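Local coordinates for carbohydrate binding module E1 (Uncultured bacterium, PDB 5KLE), which binds cellulose-type beta-glucan chains such as cellopentaose, and probably targets an attached enzyme to plant cell-wall polysaccharide, at residues 31-37 with 93-97; 39-45 with 65-71; 46-52 with 87-92. One frame throughout, in Å; residues are numbered along the deposited sequence.

Contact 1: 31-37 with 93-97; sequences IKYNKSS and KFDNW. With BGC (beta-D-glucopyranose), chain B; BGC (beta-D-glucopyranose), chain C.
Strands 31-35 and 93-96 run the same way, their axes 8.0 Å apart at closest approach and crossed at -18°, with the CA atoms of Tyr-33 and Phe-94 7.6 Å apart and those of Lys-35 and Asn-96 6.6 Å apart. Both backbones are extended; after Lys-35 the first chain turns at Ser-36 (phi/psi -76/-30). This is face-to-face packing of the two sheets of a beta-sandwich, strand 30-35 belonging to one and strand 90-96 to the other. Ile-31, Tyr-33, Phe-94 and Asn-96 point inward. Tyr-33 (chi1 t) lays its ring over Phe-94 CB, 3.8 Å from the ring centroid, while the Phe-94 ring (chi1 m) turns its edge toward the face of Tyr-33 in an offset edge-to-face pair, centroids 5.8 Å apart and planes at 79°. Ile-31 CG2 meets Phe-94 CE2 at 3.4 Å. Tyr-33 OH donates to Asn-96 OD1 (2.7 Å), which also accepts from water 1, itself held by Asn-34 O and Ser-36 N; Asn-96 ND2 gives a weak bond to Ser-37 O (2.9 Å). On the outer side, Lys-93 NZ donates to O3 (2.9 Å) and O2 (3.0 Å) of the chain C glucose, and one face of Trp-97 covers the chain B glucose.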
loop_
_atom_site.group_PDB
_atom_site.type_symbol
_atom_site.label_atom_id
_atom_site.label_comp_id
_atom_site.label_asym_id
_atom_site.label_seq_id
_atom_site.Cartn_x
_atom_site.Cartn_y
_atom_site.Cartn_z
ATOM N N ILE A 31 -4.370 -3.696 2.765
ATOM C CA ILE A 31 -3.118 -4.361 3.123
ATOM C C ILE A 31 -2.693 -3.888 4.512
ATOM O O ILE A 31 -2.562 -2.671 4.747
ATOM C CB ILE A 31 -2.002 -3.989 2.127
ATOM C CG1 ILE A 31 -2.474 -4.092 0.676
ATOM C CG2 ILE A 31 -0.712 -4.840 2.417
ATOM C CD1 ILE A 31 -2.868 -5.409 0.330
ATOM N N LYS A 32 -2.371 -4.823 5.411
ATOM C CA LYS A 32 -1.736 -4.488 6.680
ATOM C C LYS A 32 -0.223 -4.489 6.469
ATOM O O LYS A 32 0.323 -5.432 5.883
ATOM C CB LYS A 32 -2.079 -5.539 7.736
ATOM C CG LYS A 32 -1.465 -5.264 9.115
ATOM C CD LYS A 32 -1.743 -6.408 10.104
ATOM C CE LYS A 32 -1.145 -6.121 11.464
ATOM N NZ LYS A 32 -1.665 -7.148 12.442
ATOM N N TYR A 33 0.452 -3.451 6.967
ATOM C CA TYR A 33 1.916 -3.410 6.926
ATOM C C TYR A 33 2.415 -2.747 8.199
ATOM O O TYR A 33 2.023 -1.608 8.491
ATOM C CB TYR A 33 2.420 -2.604 5.716
ATOM C CG TYR A 33 3.928 -2.534 5.636
ATOM C CD1 TYR A 33 4.678 -3.688 5.439
ATOM C CD2 TYR A 33 4.621 -1.320 5.796
ATOM C CE1 TYR A 33 6.069 -3.641 5.403
ATOM C CE2 TYR A 33 6.039 -1.261 5.745
ATOM C CZ TYR A 33 6.750 -2.436 5.563
ATOM O OH TYR A 33 8.133 -2.451 5.488
ATOM N N ASN A 34 3.328 -3.415 8.916
ATOM C CA ASN A 34 3.951 -2.808 10.085
ATOM C C ASN A 34 5.249 -2.101 9.680
ATOM O O ASN A 34 6.175 -2.747 9.179
ATOM C CB ASN A 34 4.213 -3.855 11.173
ATOM C CG ASN A 34 4.789 -3.241 12.420
ATOM O OD1 ASN A 34 6.005 -3.039 12.518
ATOM N ND2 ASN A 34 3.925 -2.936 13.393
ATOM N N LYS A 35 5.307 -0.771 9.897
ATOM C CA LYS A 35 6.517 0.041 9.686
ATOM C C LYS A 35 7.202 0.279 11.020
ATOM O O LYS A 35 6.680 0.994 11.890
ATOM C CB LYS A 35 6.189 1.373 9.003
ATOM C CG LYS A 35 7.437 2.257 8.928
ATOM C CD LYS A 35 7.345 3.369 7.894
ATOM C CE LYS A 35 6.404 4.507 8.321
ATOM N NZ LYS A 35 7.035 5.449 9.315
ATOM N N SER A 36 8.372 -0.327 11.188
ATOM C CA SER A 36 9.064 -0.262 12.469
ATOM C C SER A 36 9.742 1.090 12.699
ATOM O O SER A 36 9.843 1.536 13.847
ATOM C CB SER A 36 10.059 -1.426 12.570
ATOM O OG SER A 36 11.009 -1.334 11.538
ATOM N N SER A 37 10.176 1.766 11.634
ATOM C CA SER A 37 10.959 2.991 11.735
ATOM C C SER A 37 11.095 3.581 10.338
ATOM O O SER A 37 10.724 2.965 9.342
ATOM C CB SER A 37 12.357 2.742 12.331
ATOM O OG SER A 37 13.172 2.022 11.419
ATOM N N LYS A 93 5.689 -4.090 -3.651
ATOM C CA LYS A 93 6.273 -4.315 -2.323
ATOM C C LYS A 93 6.253 -3.048 -1.489
ATOM O O LYS A 93 6.301 -1.938 -2.017
ATOM C CB LYS A 93 7.673 -4.926 -2.338
ATOM C CG LYS A 93 8.668 -4.200 -3.210
ATOM C CD LYS A 93 9.975 -4.990 -3.137
ATOM C CE LYS A 93 10.980 -4.571 -4.145
ATOM N NZ LYS A 93 12.223 -5.432 -4.003
ATOM N N PHE A 94 6.117 -3.245 -0.176
ATOM C CA PHE A 94 6.211 -2.174 0.808
ATOM C C PHE A 94 7.518 -2.342 1.577
ATOM O O PHE A 94 7.935 -3.466 1.869
ATOM C CB PHE A 94 5.049 -2.230 1.814
ATOM C CG PHE A 94 3.669 -2.055 1.202
ATOM C CD1 PHE A 94 3.485 -1.604 -0.109
ATOM C CD2 PHE A 94 2.549 -2.354 1.961
ATOM C CE1 PHE A 94 2.179 -1.459 -0.662
ATOM C CE2 PHE A 94 1.255 -2.199 1.435
ATOM C CZ PHE A 94 1.071 -1.751 0.117
ATOM N N ASP A 95 8.173 -1.216 1.906
ATOM C CA ASP A 95 9.453 -1.225 2.609
ATOM C C ASP A 95 9.538 0.059 3.434
ATOM O O ASP A 95 8.616 0.889 3.426
ATOM C CB ASP A 95 10.620 -1.373 1.599
ATOM C CG ASP A 95 11.849 -2.120 2.165
ATOM O OD1 ASP A 95 12.163 -2.017 3.368
ATOM O OD2 ASP A 95 12.548 -2.803 1.367
ATOM N N ASN A 96 10.651 0.231 4.146
ATOM C CA ASN A 96 10.837 1.428 4.953
ATOM C C ASN A 96 12.319 1.569 5.210
ATOM O O ASN A 96 13.013 0.566 5.440
ATOM C CB ASN A 96 10.042 1.393 6.286
ATOM C CG ASN A 96 10.361 0.174 7.140
ATOM O OD1 ASN A 96 9.812 -0.892 6.903
ATOM N ND2 ASN A 96 11.226 0.329 8.139
ATOM N N TRP A 97 12.802 2.807 5.149
ATOM C CA TRP A 97 14.207 3.100 5.441
ATOM C C TRP A 97 14.428 4.579 5.690
ATOM O O TRP A 97 13.490 5.365 5.561
ATOM C CB TRP A 97 15.152 2.602 4.326
ATOM C CG TRP A 97 14.883 3.186 2.941
ATOM C CD1 TRP A 97 15.126 4.475 2.528
ATOM C CD2 TRP A 97 14.369 2.493 1.799
ATOM N NE1 TRP A 97 14.790 4.619 1.198
ATOM C CE2 TRP A 97 14.325 3.422 0.724
ATOM C CE3 TRP A 97 13.943 1.172 1.568
ATOM C CZ2 TRP A 97 13.861 3.082 -0.546
ATOM C CZ3 TRP A 97 13.497 0.830 0.297
ATOM C CH2 TRP A 97 13.457 1.776 -0.751
ATOM O OXT TRP A 97 15.565 5.009 6.026
HETATM C C2 BGC B . 18.232 1.129 2.204
HETATM C C3 BGC B . 18.294 0.673 0.765
HETATM C C4 BGC B . 17.741 1.779 -0.170
HETATM C C5 BGC B . 18.427 3.082 0.156
HETATM C C6 BGC B . 18.000 4.423 -0.455
HETATM C C1 BGC B . 18.908 2.493 2.374
HETATM O O2 BGC B . 18.881 0.191 3.029
HETATM O O3 BGC B . 17.636 -0.593 0.670
HETATM O O4 BGC B . 18.029 1.354 -1.463
HETATM O O5 BGC B . 18.355 3.401 1.525
HETATM O O6 BGC B . 18.816 5.402 0.118
HETATM C C2 BGC C . 14.183 -2.892 -6.036
HETATM C C3 BGC C . 14.107 -4.002 -7.042
HETATM C C4 BGC C . 13.972 -3.422 -8.448
HETATM C C5 BGC C . 15.074 -2.484 -8.714
HETATM C C6 BGC C . 14.856 -1.688 -9.976
HETATM C C1 BGC C . 15.312 -1.936 -6.414
HETATM O O2 BGC C . 14.381 -3.441 -4.742
HETATM O O3 BGC C . 12.995 -4.818 -6.720
HETATM O O4 BGC C . 14.087 -4.395 -9.372
HETATM O O5 BGC C . 15.179 -1.513 -7.709
HETATM O O6 BGC C . 15.718 -0.602 -9.964
HETATM O O HOH W 1 9.028 -2.367 9.184
HETATM O O HOH W 2 14.010 2.018 8.883
#

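Contact 2: 39-45 with 65-71; sequences TLQIGSW and GNGWTTV. With BGC (beta-D-glucopyranose), chain C; BGC (beta-D-glucopyranose), chain D; BGC (beta-D-glucopyranose), chain E.
Backbone hydrogen bonds pair strands 40-44 and 67-71 antiparallel (157°, axes 4.4 Å apart): Thr-69 N to Ile-42 O 2.7 Å, Ile-42 N to Thr-69 O 2.9 Å, Val-71 N to Leu-40 O 2.9 Å, Gly-67 N to Ser-44 O 2.9 Å and Ser-44 N to Gly-67 O 3.2 Å. Gln-41/Thr-70 and Gly-43/Trp-68 are the non-hydrogen-bonded pairs. Asn-66 and Gly-67 both face Ser-44, a classic beta bulge. Thr-70 OG1 donates to Gln-41 OE1 (2.8 Å). On the sugar-facing side, Trp-68 (chi1 m) swings across Gly-43, where a CB would clash, and takes the edge of the Trp-45 six-membered ring on the face of its five-membered ring (centroids 5.0 Å apart, planes at 82°). On the inner side, Ile-42 CD1 meets Val-71 CG2 at 4.1 Å. Trp-45 lays one face over Gly-67 and the other beneath the chain C and E glucoses, whereas Trp-68 NE1 donates to O4 of the chain D glucose (2.9 Å). One tryptophan thus offers an apolar platform, its neighbour a directed hydrogen bond.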
loop_
_atom_site.group_PDB
_atom_site.type_symbol
_atom_site.label_atom_id
_atom_site.label_comp_id
_atom_site.label_asym_id
_atom_site.label_seq_id
_atom_site.Cartn_x
_atom_site.Cartn_y
_atom_site.Cartn_z
ATOM N N THR A 39 10.962 5.819 6.864
ATOM C CA THR A 39 10.002 6.388 5.925
ATOM C C THR A 39 9.455 5.289 5.021
ATOM O O THR A 39 10.228 4.522 4.428
ATOM C CB THR A 39 10.634 7.487 5.072
ATOM O OG1 THR A 39 11.126 8.523 5.940
ATOM C CG2 THR A 39 9.619 8.077 4.111
ATOM N N LEU A 40 8.125 5.223 4.921
ATOM C CA LEU A 40 7.462 4.202 4.093
ATOM C C LEU A 40 7.792 4.385 2.608
ATOM O O LEU A 40 7.857 5.511 2.104
ATOM C CB LEU A 40 5.941 4.295 4.290
ATOM C CG LEU A 40 5.074 3.369 3.438
ATOM C CD1 LEU A 40 5.229 1.936 3.976
ATOM C CD2 LEU A 40 3.589 3.784 3.483
ATOM N N GLN A 41 7.978 3.266 1.903
ATOM C CA GLN A 41 8.238 3.230 0.463
ATOM C C GLN A 41 7.309 2.179 -0.160
ATOM O O GLN A 41 7.139 1.085 0.406
ATOM C CB GLN A 41 9.705 2.802 0.214
ATOM C CG GLN A 41 10.735 3.464 1.132
ATOM C CD GLN A 41 11.028 4.925 0.806
ATOM O OE1 GLN A 41 10.896 5.354 -0.354
ATOM N NE2 GLN A 41 11.496 5.673 1.802
ATOM N N ILE A 42 6.689 2.510 -1.309
ATOM C CA ILE A 42 5.806 1.604 -2.069
ATOM C C ILE A 42 6.405 1.477 -3.463
ATOM O O ILE A 42 6.607 2.500 -4.135
ATOM C CB ILE A 42 4.358 2.112 -2.154
ATOM C CG1 ILE A 42 3.783 2.276 -0.742
ATOM C CG2 ILE A 42 3.545 1.153 -3.062
ATOM C CD1 ILE A 42 2.401 2.949 -0.717
ATOM N N GLY A 43 6.710 0.245 -3.889
ATOM C CA GLY A 43 7.401 0.018 -5.163
ATOM C C GLY A 43 6.757 -1.021 -6.058
ATOM O O GLY A 43 6.306 -2.071 -5.591
ATOM N N SER A 44 6.747 -0.740 -7.374
ATOM C CA SER A 44 6.282 -1.735 -8.331
ATOM C C SER A 44 6.972 -1.494 -9.659
ATOM O O SER A 44 7.265 -0.345 -10.015
ATOM C CB SER A 44 4.767 -1.644 -8.532
ATOM O OG SER A 44 4.306 -2.626 -9.460
ATOM N N TRP A 45 7.158 -2.579 -10.416
ATOM C CA TRP A 45 7.861 -2.554 -11.699
ATOM C C TRP A 45 7.009 -3.190 -12.800
ATOM O O TRP A 45 7.510 -3.442 -13.920
ATOM C CB TRP A 45 9.279 -3.160 -11.600
ATOM C CG TRP A 45 10.118 -2.258 -10.762
ATOM C CD1 TRP A 45 10.963 -1.296 -11.210
ATOM C CD2 TRP A 45 10.151 -2.197 -9.325
ATOM N NE1 TRP A 45 11.517 -0.621 -10.142
ATOM C CE2 TRP A 45 11.025 -1.152 -8.974
ATOM C CE3 TRP A 45 9.511 -2.912 -8.309
ATOM C CZ2 TRP A 45 11.293 -0.814 -7.641
ATOM C CZ3 TRP A 45 9.770 -2.569 -6.976
ATOM C CH2 TRP A 45 10.629 -1.515 -6.662
ATOM N N GLY A 65 4.188 2.407 -11.440
ATOM C CA GLY A 65 4.529 1.075 -11.884
ATOM C C GLY A 65 5.946 0.912 -12.379
ATOM O O GLY A 65 6.261 -0.126 -12.962
ATOM N N ASN A 66 6.829 1.907 -12.162
ATOM C CA ASN A 66 8.202 1.829 -12.679
ATOM C C ASN A 66 9.226 2.260 -11.628
ATOM O O ASN A 66 10.301 2.772 -11.981
ATOM C CB ASN A 66 8.360 2.674 -13.953
ATOM C CG ASN A 66 7.377 2.261 -15.055
ATOM O OD1 ASN A 66 6.472 3.023 -15.419
ATOM N ND2 ASN A 66 7.529 1.045 -15.548
ATOM N N GLY A 67 8.929 2.067 -10.343
ATOM C CA GLY A 67 9.888 2.427 -9.307
ATOM C C GLY A 67 9.191 2.625 -7.963
ATOM O O GLY A 67 8.087 2.125 -7.751
ATOM N N TRP A 68 9.834 3.398 -7.089
ATOM C CA TRP A 68 9.369 3.587 -5.716
ATOM C C TRP A 68 8.686 4.934 -5.531
ATOM O O TRP A 68 9.153 5.967 -6.034
ATOM C CB TRP A 68 10.577 3.617 -4.775
ATOM C CG TRP A 68 11.311 2.306 -4.601
ATOM C CD1 TRP A 68 12.479 1.935 -5.213
ATOM C CD2 TRP A 68 10.948 1.228 -3.731
ATOM N NE1 TRP A 68 12.862 0.687 -4.778
ATOM C CE2 TRP A 68 11.944 0.232 -3.865
ATOM C CE3 TRP A 68 9.889 1.017 -2.849
ATOM C CZ2 TRP A 68 11.907 -0.968 -3.146
ATOM C CZ3 TRP A 68 9.847 -0.186 -2.113
ATOM C CH2 TRP A 68 10.853 -1.159 -2.274
ATOM N N THR A 69 7.633 4.932 -4.720
ATOM C CA THR A 69 7.025 6.146 -4.188
ATOM C C THR A 69 7.403 6.253 -2.720
ATOM O O THR A 69 7.119 5.338 -1.938
ATOM C CB THR A 69 5.506 6.053 -4.320
ATOM O OG1 THR A 69 5.166 5.954 -5.708
ATOM C CG2 THR A 69 4.869 7.304 -3.748
ATOM N N THR A 70 8.006 7.379 -2.337
ATOM C CA THR A 70 8.271 7.670 -0.932
ATOM C C THR A 70 7.034 8.322 -0.319
ATOM O O THR A 70 6.455 9.245 -0.918
ATOM C CB THR A 70 9.487 8.595 -0.821
ATOM O OG1 THR A 70 10.618 7.921 -1.369
ATOM C CG2 THR A 70 9.771 8.966 0.612
ATOM N N VAL A 71 6.594 7.824 0.843
ATOM C CA VAL A 71 5.406 8.368 1.514
ATOM C C VAL A 71 5.848 9.005 2.831
ATOM O O VAL A 71 5.982 8.325 3.864
ATOM C CB VAL A 71 4.345 7.285 1.749
ATOM C CG1 VAL A 71 3.085 7.900 2.386
ATOM C CG2 VAL A 71 3.986 6.576 0.433
HETATM C C2 BGC C . 14.183 -2.892 -6.036
HETATM C C3 BGC C . 14.107 -4.002 -7.042
HETATM C C4 BGC C . 13.972 -3.422 -8.448
HETATM C C5 BGC C . 15.074 -2.484 -8.714
HETATM C C6 BGC C . 14.856 -1.688 -9.976
HETATM C C1 BGC C . 15.312 -1.936 -6.414
HETATM O O2 BGC C . 14.381 -3.441 -4.742
HETATM O O3 BGC C . 12.995 -4.818 -6.720
HETATM O O4 BGC C . 14.087 -4.395 -9.372
HETATM O O5 BGC C . 15.179 -1.513 -7.709
HETATM O O6 BGC C . 15.718 -0.602 -9.964
HETATM C C2 BGC D . 17.401 1.573 -3.746
HETATM C C3 BGC D . 16.421 1.041 -4.814
HETATM C C4 BGC D . 16.229 -0.467 -4.704
HETATM C C5 BGC D . 15.971 -0.839 -3.263
HETATM C C6 BGC D . 16.016 -2.327 -2.899
HETATM C C1 BGC D . 17.004 1.078 -2.385
HETATM O O2 BGC D . 17.332 2.964 -3.665
HETATM O O3 BGC D . 16.913 1.373 -6.089
HETATM O O4 BGC D . 15.173 -0.839 -5.558
HETATM O O5 BGC D . 16.919 -0.278 -2.421
HETATM O O6 BGC D . 15.867 -2.556 -1.563
HETATM C C2 BGC E . 13.478 -5.009 -11.511
HETATM C C3 BGC E . 12.269 -5.598 -12.300
HETATM C C4 BGC E . 11.588 -6.630 -11.499
HETATM C C5 BGC E . 11.266 -6.170 -10.063
HETATM C C6 BGC E . 10.673 -7.359 -9.361
HETATM C C1 BGC E . 13.006 -4.617 -10.135
HETATM O O2 BGC E . 14.146 -3.905 -12.037
HETATM O O3 BGC E . 12.768 -6.378 -13.346
HETATM O O4 BGC E . 10.435 -7.148 -12.120
HETATM O O5 BGC E . 12.473 -5.729 -9.504
HETATM O O6 BGC E . 10.825 -7.184 -7.947
HETATM O O HOH W 3 6.733 7.468 6.351
HETATM O O HOH W 4 13.081 2.003 -11.663
#

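Contact 3: 46-52 with 87-92; sequences TGVASSY and SRSFNV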
loop_
_atom_site.group_PDB
_atom_site.type_symbol
_atom_site.label_atom_id
_atom_site.label_comp_id
_atom_site.label_asym_id
_atom_site.label_seq_id
_atom_site.Cartn_x
_atom_site.Cartn_y
_atom_site.Cartn_z
ATOM N N THR A 46 5.739 -3.491 -12.519
ATOM C CA THR A 46 4.880 -4.137 -13.518
ATOM C C THR A 46 4.446 -3.166 -14.629
ATOM O O THR A 46 3.984 -3.614 -15.685
ATOM C CB THR A 46 3.612 -4.716 -12.832
ATOM O OG1 THR A 46 3.993 -5.426 -11.631
ATOM C CG2 THR A 46 2.841 -5.709 -13.768
ATOM N N GLY A 47 4.527 -1.852 -14.393
ATOM C CA GLY A 47 4.096 -0.867 -15.376
ATOM C C GLY A 47 2.656 -0.427 -15.255
ATOM O O GLY A 47 2.172 0.342 -16.105
ATOM N N VAL A 48 1.960 -0.871 -14.212
ATOM C CA VAL A 48 0.546 -0.592 -14.004
ATOM C C VAL A 48 0.435 0.526 -12.978
ATOM O O VAL A 48 0.926 0.392 -11.866
ATOM C CB VAL A 48 -0.138 -1.875 -13.513
ATOM C CG1 VAL A 48 -1.581 -1.597 -13.124
ATOM C CG2 VAL A 48 -0.096 -2.942 -14.591
ATOM N N ALA A 49 -0.182 1.645 -13.342
ATOM C CA ALA A 49 -0.333 2.731 -12.382
ATOM C C ALA A 49 -1.282 2.343 -11.254
ATOM O O ALA A 49 -2.288 1.657 -11.473
ATOM C CB ALA A 49 -0.911 3.951 -13.090
ATOM N N SER A 50 -0.968 2.796 -10.036
ATOM C CA SER A 50 -1.805 2.500 -8.875
ATOM C C SER A 50 -1.911 3.698 -7.935
ATOM O O SER A 50 -1.103 4.628 -7.988
ATOM C CB SER A 50 -1.268 1.257 -8.118
ATOM O OG SER A 50 0.062 1.467 -7.665
ATOM N N SER A 51 -2.928 3.682 -7.066
ATOM C CA SER A 51 -3.073 4.724 -6.050
ATOM C C SER A 51 -3.580 4.121 -4.745
ATOM O O SER A 51 -4.231 3.075 -4.746
ATOM C CB SER A 51 -3.963 5.873 -6.509
ATOM O OG SER A 51 -5.319 5.485 -6.590
ATOM N N TYR A 52 -3.292 4.816 -3.631
ATOM C CA TYR A 52 -3.494 4.290 -2.284
ATOM C C TYR A 52 -3.948 5.369 -1.309
ATOM O O TYR A 52 -3.596 6.551 -1.440
ATOM C CB TYR A 52 -2.150 3.773 -1.688
ATOM C CG TYR A 52 -1.391 2.839 -2.619
ATOM C CD1 TYR A 52 -1.486 1.440 -2.481
ATOM C CD2 TYR A 52 -0.639 3.349 -3.699
ATOM C CE1 TYR A 52 -0.828 0.585 -3.361
ATOM C CE2 TYR A 52 0.009 2.479 -4.613
ATOM C CZ TYR A 52 -0.066 1.098 -4.398
ATOM O OH TYR A 52 0.554 0.221 -5.294
ATOM N N SER A 87 -5.579 -0.780 -12.932
ATOM C CA SER A 87 -6.350 -1.377 -14.024
ATOM C C SER A 87 -6.336 -2.902 -14.042
ATOM O O SER A 87 -7.244 -3.493 -14.655
ATOM C CB SER A 87 -5.877 -0.889 -15.395
ATOM O OG SER A 87 -4.620 -1.479 -15.715
ATOM N N ARG A 88 -5.360 -3.545 -13.401
ATOM C CA ARG A 88 -5.160 -4.995 -13.452
ATOM C C ARG A 88 -4.239 -5.382 -12.300
ATOM O O ARG A 88 -3.598 -4.523 -11.688
ATOM C CB ARG A 88 -4.557 -5.443 -14.790
ATOM C CG ARG A 88 -3.130 -4.879 -15.111
ATOM C CD ARG A 88 -2.626 -5.243 -16.544
ATOM N NE ARG A 88 -3.532 -4.650 -17.559
ATOM C CZ ARG A 88 -3.197 -3.759 -18.482
ATOM N NH1 ARG A 88 -1.917 -3.374 -18.678
ATOM N NH2 ARG A 88 -4.182 -3.277 -19.226
ATOM N N SER A 89 -4.203 -6.670 -11.974
ATOM C CA SER A 89 -3.329 -7.084 -10.878
ATOM C C SER A 89 -1.866 -6.785 -11.202
ATOM O O SER A 89 -1.424 -6.814 -12.364
ATOM C CB SER A 89 -3.515 -8.572 -10.548
ATOM O OG SER A 89 -3.048 -9.415 -11.622
ATOM N N PHE A 90 -1.100 -6.490 -10.158
ATOM C CA PHE A 90 0.285 -6.079 -10.351
ATOM C C PHE A 90 1.093 -6.538 -9.147
ATOM O O PHE A 90 0.529 -6.864 -8.097
ATOM C CB PHE A 90 0.392 -4.542 -10.563
ATOM C CG PHE A 90 -0.110 -3.714 -9.379
ATOM C CD1 PHE A 90 -1.481 -3.542 -9.116
ATOM C CD2 PHE A 90 0.780 -3.074 -8.568
ATOM C CE1 PHE A 90 -1.911 -2.757 -8.011
ATOM C CE2 PHE A 90 0.362 -2.296 -7.485
ATOM C CZ PHE A 90 -0.978 -2.145 -7.188
ATOM N N ASN A 91 2.424 -6.600 -9.284
ATOM C CA ASN A 91 3.264 -7.014 -8.151
ATOM C C ASN A 91 3.825 -5.770 -7.467
ATOM O O ASN A 91 4.459 -4.927 -8.115
ATOM C CB ASN A 91 4.427 -7.896 -8.605
ATOM C CG ASN A 91 3.982 -9.260 -9.050
ATOM O OD1 ASN A 91 2.957 -9.787 -8.591
ATOM N ND2 ASN A 91 4.794 -9.885 -9.897
ATOM N N VAL A 92 3.634 -5.683 -6.149
ATOM C CA VAL A 92 4.020 -4.499 -5.386
ATOM C C VAL A 92 4.782 -4.951 -4.153
ATOM O O VAL A 92 4.575 -6.065 -3.663
ATOM C CB VAL A 92 2.771 -3.670 -5.004
ATOM C CG1 VAL A 92 1.934 -4.409 -3.971
ATOM C CG2 VAL A 92 3.174 -2.282 -4.505
HETATM O O HOH W 5 -3.846 1.347 -13.551
#
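Val-48, Phe-90 and Thr-46 give up the most surface here, and each does a different job. Val-48 (chi1 t) fills the space between the two loops: its CG2 lies 3.6 Å from the aliphatic CG of Arg-88, its CG1 4.0 Å from Ser-87 OG, and its CB 4.0 Å from Phe-90 CB. Phe-90, with chi1 p, sends its ring from strand 90-92 toward strand 50-52, where CZ reaches Ser-50 CB at 3.5 Å. Tyr-52 OH sits at the ring edge, 3.3 Å from Phe-90 CE2, and donates to Ser-50 OG (2.7 Å), so the hydroxyl has its polar partner within its own strand even though Phe-90 and Val-92 lie against it; Val-92 CG2 is 3.7 Å from Tyr-52 OH. Thr-46 supplies the direct hydrogen bond of the contact, its OG1 accepting from Asn-91 N at 3.1 Å. At the other end of the contact, water 5 bridges the loops, donating to Ala-49 O (2.6 Å) and accepting from Ser-87 N (2.8 Å). The strand axes stay 11.1 Å apart and cross at -50°, too far for backbone pairing; side chains fill the gap, with Ile-42 and Ala-25 adding to the packing around Val-92. This is the end of a beta-sandwich, where strands 50-54 and 90-96 belong to opposite sheets and the loops leading into them close over the core.

Overall arrangement
After strands 15-16 and 23-25, the chain lays down strand 30-35, then crosses to the other sheet as strand 40-44 and returns as strand 50-54. Contact 2 closes the shortest loop when strand 67-71 comes back beside 40-44. Strand 77-86 follows in the first sheet, and strand 90-96 closes contact 3 with its start and contact 1 with its end. Contact 1 encloses both others, while contacts 2 and 3 cross. Contacts 1 and 3 bridge the two sheets on opposite sides of the chain's centre, their centres about 18 Å apart; contact 2 joins neighbours within the sugar-binding sheet. Ser-44 OG to Asn-91 O links contacts 2 and 3, Lys-93 N to Gly-43 O contacts 1 and 2.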